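Local coordinates for amoebiasin-2 (Entamoeba histolytica, PDB 3M86), which inhibits cysteine proteases of the amoeba by wedging three loops into the substrate-binding site of the target enzyme, at residues G82-L88 against L104-I110. Residues are numbered along the deposited sequence; the frame is centred on the assembly and turned at random. Where two conformers were deposited one is given.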
ATOM      1  N   GLY A  82      11.608  12.097   8.639  1.00 15.94           N
ATOM      2  CA  GLY A  82      12.010  11.019   9.523  1.00 18.83           C
ATOM      3  C   GLY A  82      12.153   9.708   8.783  1.00 16.71           C
ATOM      4  O   GLY A  82      12.131   9.680   7.558  1.00 16.64           O
ATOM      5  N   THR A  83      12.305   8.616   9.525  0.53 17.94           N
ATOM      6  CA  THR A  83      12.421   7.296   8.913  0.53 14.92           C
ATOM      7  C   THR A  83      11.326   6.368   9.435  0.53 17.73           C
ATOM      8  O   THR A  83      11.047   6.334  10.637  0.53 22.28           O
ATOM      9  CB  THR A  83      13.834   6.696   9.125  0.53 21.23           C
ATOM     10  OG1 THR A  83      13.844   5.319   8.734  0.53 24.18           O
ATOM     11  CG2 THR A  83      14.259   6.817  10.578  0.53 22.71           C
ATOM     12  N   THR A  84      10.699   5.638   8.515  1.00 16.70           N
ATOM     13  CA  THR A  84       9.500   4.866   8.800  1.00 16.86           C
ATOM     14  C   THR A  84       9.572   3.462   8.239  1.00 15.99           C
ATOM     15  O   THR A  84      10.379   3.159   7.358  1.00 15.84           O
ATOM     16  CB  THR A  84       8.259   5.498   8.134  1.00 23.85           C
ATOM     17  OG1 THR A  84       8.367   5.368   6.708  1.00 23.72           O
ATOM     18  CG2 THR A  84       8.125   6.954   8.495  1.00 23.54           C
ATOM     19  N   THR A  85       8.704   2.607   8.763  1.00 15.69           N
ATOM     20  CA  THR A  85       8.457   1.306   8.175  1.00 14.38           C
ATOM     21  C   THR A  85       6.965   1.211   7.921  1.00 17.70           C
ATOM     22  O   THR A  85       6.166   1.565   8.787  1.00 20.14           O
ATOM     23  CB  THR A  85       8.835   0.186   9.137  1.00 22.30           C
ATOM     24  OG1 THR A  85      10.211   0.327   9.510  1.00 25.50           O
ATOM     25  CG2 THR A  85       8.618  -1.168   8.475  1.00 27.19           C
ATOM     26  N   ILE A  86       6.599   0.725   6.740  1.00 12.49           N
ATOM     27  CA  ILE A  86       5.200   0.483   6.394  1.00 11.60           C
ATOM     28  C   ILE A  86       5.061  -1.027   6.219  1.00 15.25           C
ATOM     29  O   ILE A  86       5.858  -1.641   5.506  1.00 17.29           O
ATOM     30  CB  ILE A  86       4.815   1.186   5.074  1.00 13.95           C
ATOM     31  CG1 ILE A  86       5.019   2.702   5.172  1.00 14.77           C
ATOM     32  CG2 ILE A  86       3.352   0.857   4.669  1.00 11.81           C
ATOM     33  CD1 ILE A  86       4.937   3.407   3.817  1.00 16.73           C
ATOM     34  N   LYS A  87       4.083  -1.629   6.889  1.00 13.46           N
ATOM     35  CA  LYS A  87       3.851  -3.065   6.746  1.00 14.57           C
ATOM     36  C   LYS A  87       2.433  -3.329   6.261  1.00 15.60           C
ATOM     37  O   LYS A  87       1.486  -2.700   6.730  1.00 16.43           O
ATOM     38  CB  LYS A  87       4.066  -3.782   8.076  1.00 19.36           C
ATOM     39  CG  LYS A  87       5.512  -3.837   8.551  1.00 27.96           C
ATOM     40  CD  LYS A  87       5.602  -4.483   9.928  1.00 35.74           C
ATOM     41  CE  LYS A  87       7.036  -4.520  10.436  1.00 49.00           C
ATOM     42  NZ  LYS A  87       7.124  -5.076  11.818  1.00 51.74           N
ATOM     43  N   LEU A  88       2.293  -4.253   5.314  1.00 13.50           N
ATOM     44  CA  LEU A  88       0.965  -4.648   4.828  1.00 13.77           C
ATOM     45  C   LEU A  88       0.796  -6.148   5.016  1.00 16.42           C
ATOM     46  O   LEU A  88       1.743  -6.911   4.837  1.00 18.72           O
ATOM     47  CB  LEU A  88       0.819  -4.364   3.332  1.00 14.18           C
ATOM     48  CG  LEU A  88       0.800  -3.010   2.602  1.00 24.06           C
ATOM     49  CD1 LEU A  88      -0.530  -2.268   2.728  1.00 21.12           C
ATOM     50  CD2 LEU A  88       1.988  -2.135   2.937  1.00 20.55           C
ATOM     51  N   LEU A 104       3.948  -7.602   3.208  1.00 13.71           N
ATOM     52  CA  LEU A 104       4.858  -6.702   2.513  1.00 13.19           C
ATOM     53  C   LEU A 104       5.447  -5.733   3.527  1.00 16.38           C
ATOM     54  O   LEU A 104       4.768  -5.325   4.467  1.00 17.93           O
ATOM     55  CB  LEU A 104       4.127  -5.921   1.426  1.00 15.66           C
ATOM     56  CG  LEU A 104       3.422  -6.732   0.335  1.00 13.61           C
ATOM     57  CD1 LEU A 104       2.514  -5.817  -0.494  1.00 15.61           C
ATOM     58  CD2 LEU A 104       4.424  -7.469  -0.557  1.00 18.04           C
ATOM     59  N   THR A 105       6.714  -5.384   3.339  1.00 13.47           N
ATOM     60  CA  THR A 105       7.377  -4.426   4.210  1.00 16.60           C
ATOM     61  C   THR A 105       8.115  -3.413   3.351  1.00 17.09           C
ATOM     62  O   THR A 105       8.815  -3.781   2.408  1.00 17.75           O
ATOM     63  CB  THR A 105       8.388  -5.122   5.149  1.00 20.31           C
ATOM     64  OG1 THR A 105       7.716  -6.134   5.917  1.00 23.14           O
ATOM     65  CG2 THR A 105       9.013  -4.112   6.094  1.00 25.42           C
ATOM     66  N   TYR A 106       7.944  -2.132   3.660  1.00 14.54           N
ATOM     67  CA  TYR A 106       8.698  -1.093   2.981  1.00 11.02           C
ATOM     68  C   TYR A 106       9.352  -0.162   4.011  1.00 14.44           C
ATOM     69  O   TYR A 106       8.755   0.168   5.027  1.00 16.60           O
ATOM     70  CB  TYR A 106       7.800  -0.238   2.091  1.00 10.61           C
ATOM     71  CG  TYR A 106       6.895  -0.969   1.128  1.00 11.32           C
ATOM     72  CD1 TYR A 106       7.411  -1.699   0.065  1.00 12.11           C
ATOM     73  CD2 TYR A 106       5.518  -0.870   1.252  1.00 12.60           C
ATOM     74  CE1 TYR A 106       6.568  -2.346  -0.836  1.00 11.89           C
ATOM     75  CE2 TYR A 106       4.673  -1.516   0.361  1.00 16.38           C
ATOM     76  CZ  TYR A 106       5.201  -2.236  -0.677  1.00 18.05           C
ATOM     77  OH  TYR A 106       4.362  -2.854  -1.566  1.00 14.31           O
ATOM     78  N   SER A 107      10.577   0.261   3.734  1.00 13.52           N
ATOM     79  CA  SER A 107      11.255   1.244   4.560  1.00 14.65           C
ATOM     80  C   SER A 107      11.242   2.561   3.802  1.00 16.11           C
ATOM     81  O   SER A 107      11.642   2.619   2.644  1.00 17.63           O
ATOM     82  CB  SER A 107      12.695   0.810   4.820  1.00 18.35           C
ATOM     83  OG  SER A 107      12.723  -0.429   5.499  1.00 25.49           O
ATOM     84  N   VAL A 108      10.761   3.619   4.442  1.00 14.39           N
ATOM     85  CA  VAL A 108      10.666   4.898   3.765  1.00 12.44           C
ATOM     86  C   VAL A 108      11.371   5.979   4.571  1.00 17.61           C
ATOM     87  O   VAL A 108      11.033   6.225   5.728  1.00 19.63           O
ATOM     88  CB  VAL A 108       9.212   5.309   3.504  1.00 13.66           C
ATOM     89  CG1 VAL A 108       9.176   6.701   2.851  1.00 16.82           C
ATOM     90  CG2 VAL A 108       8.504   4.260   2.637  1.00 15.77           C
ATOM     91  N   VAL A 109      12.377   6.594   3.964  1.00 11.44           N
ATOM     92  CA  VAL A 109      13.089   7.700   4.573  1.00 12.86           C
ATOM     93  C   VAL A 109      12.580   8.989   3.959  1.00 17.95           C
ATOM     94  O   VAL A 109      12.670   9.187   2.748  1.00 17.36           O
ATOM     95  CB  VAL A 109      14.606   7.596   4.315  1.00 18.10           C
ATOM     96  CG1 VAL A 109      15.341   8.760   4.975  1.00 25.87           C
ATOM     97  CG2 VAL A 109      15.140   6.260   4.812  1.00 20.70           C
ATOM     98  N   ILE A 110      12.027   9.854   4.799  1.00 12.84           N
ATOM     99  CA  ILE A 110      11.533  11.155   4.371  1.00 13.38           C
ATOM    100  C   ILE A 110      12.569  12.210   4.731  1.00 16.12           C
ATOM    101  O   ILE A 110      12.753  12.570   5.902  1.00 14.34           O
ATOM    102  CB  ILE A 110      10.199  11.491   5.052  1.00 11.59           C
ATOM    103  CG1 ILE A 110       9.187  10.358   4.828  1.00 14.91           C
ATOM    104  CG2 ILE A 110       9.676  12.841   4.565  1.00 12.46           C
ATOM    105  CD1 ILE A 110       7.976  10.421   5.751  1.00 17.74           C
TER
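Gly82, Thr84, Ile86 and Leu88 each exchange two backbone hydrogen bonds with Ile110, Val108, Tyr106 and Leu104 in turn, zipping 82-88 to 104-110 as antiparallel neighbours. The two Ile86-Tyr106 bonds are nearly straight, with N-H...O angles of 172° and 169°. Between these pairs, CA-H...O contacts add weaker links, such as Lys87 CA to Leu104 O at 3.3 Å. Thr84 adds a ninth bond: a chi1 of 68° tucks its hydroxyl in against both backbone neighbours of CA, where Thr84 OG1 donates to Val108 O at 3.0 Å. Val108 O also accepts from Thr84 N (2.9 Å), so one residue grips it twice, while Thr84 OG1 lies close against Val108 CB, 3.3 Å away. The two strands form the hairpin whose far end carries the FG loop of the protease-blocking wedge, in the immunoglobulin-like sandwich of the I42 family; 17-20 and 39-43 flank them. Apart from the Thr84 hydroxyl, the inward face is packed by apolar contacts. Leu88 CD2 meets the Tyr106 ring obliquely at CE2 (3.8 Å), and Ile86 CD1 reaches Val108 CG2 at 3.9 Å, with Phe49 of the facing sheet against both Ile86 and Val108. Tyr106 OH donates a hydrogen bond to Thr10 O. On the outer face, Thr85 CG2 and Thr105 CG2 touch, 3.8 Å apart.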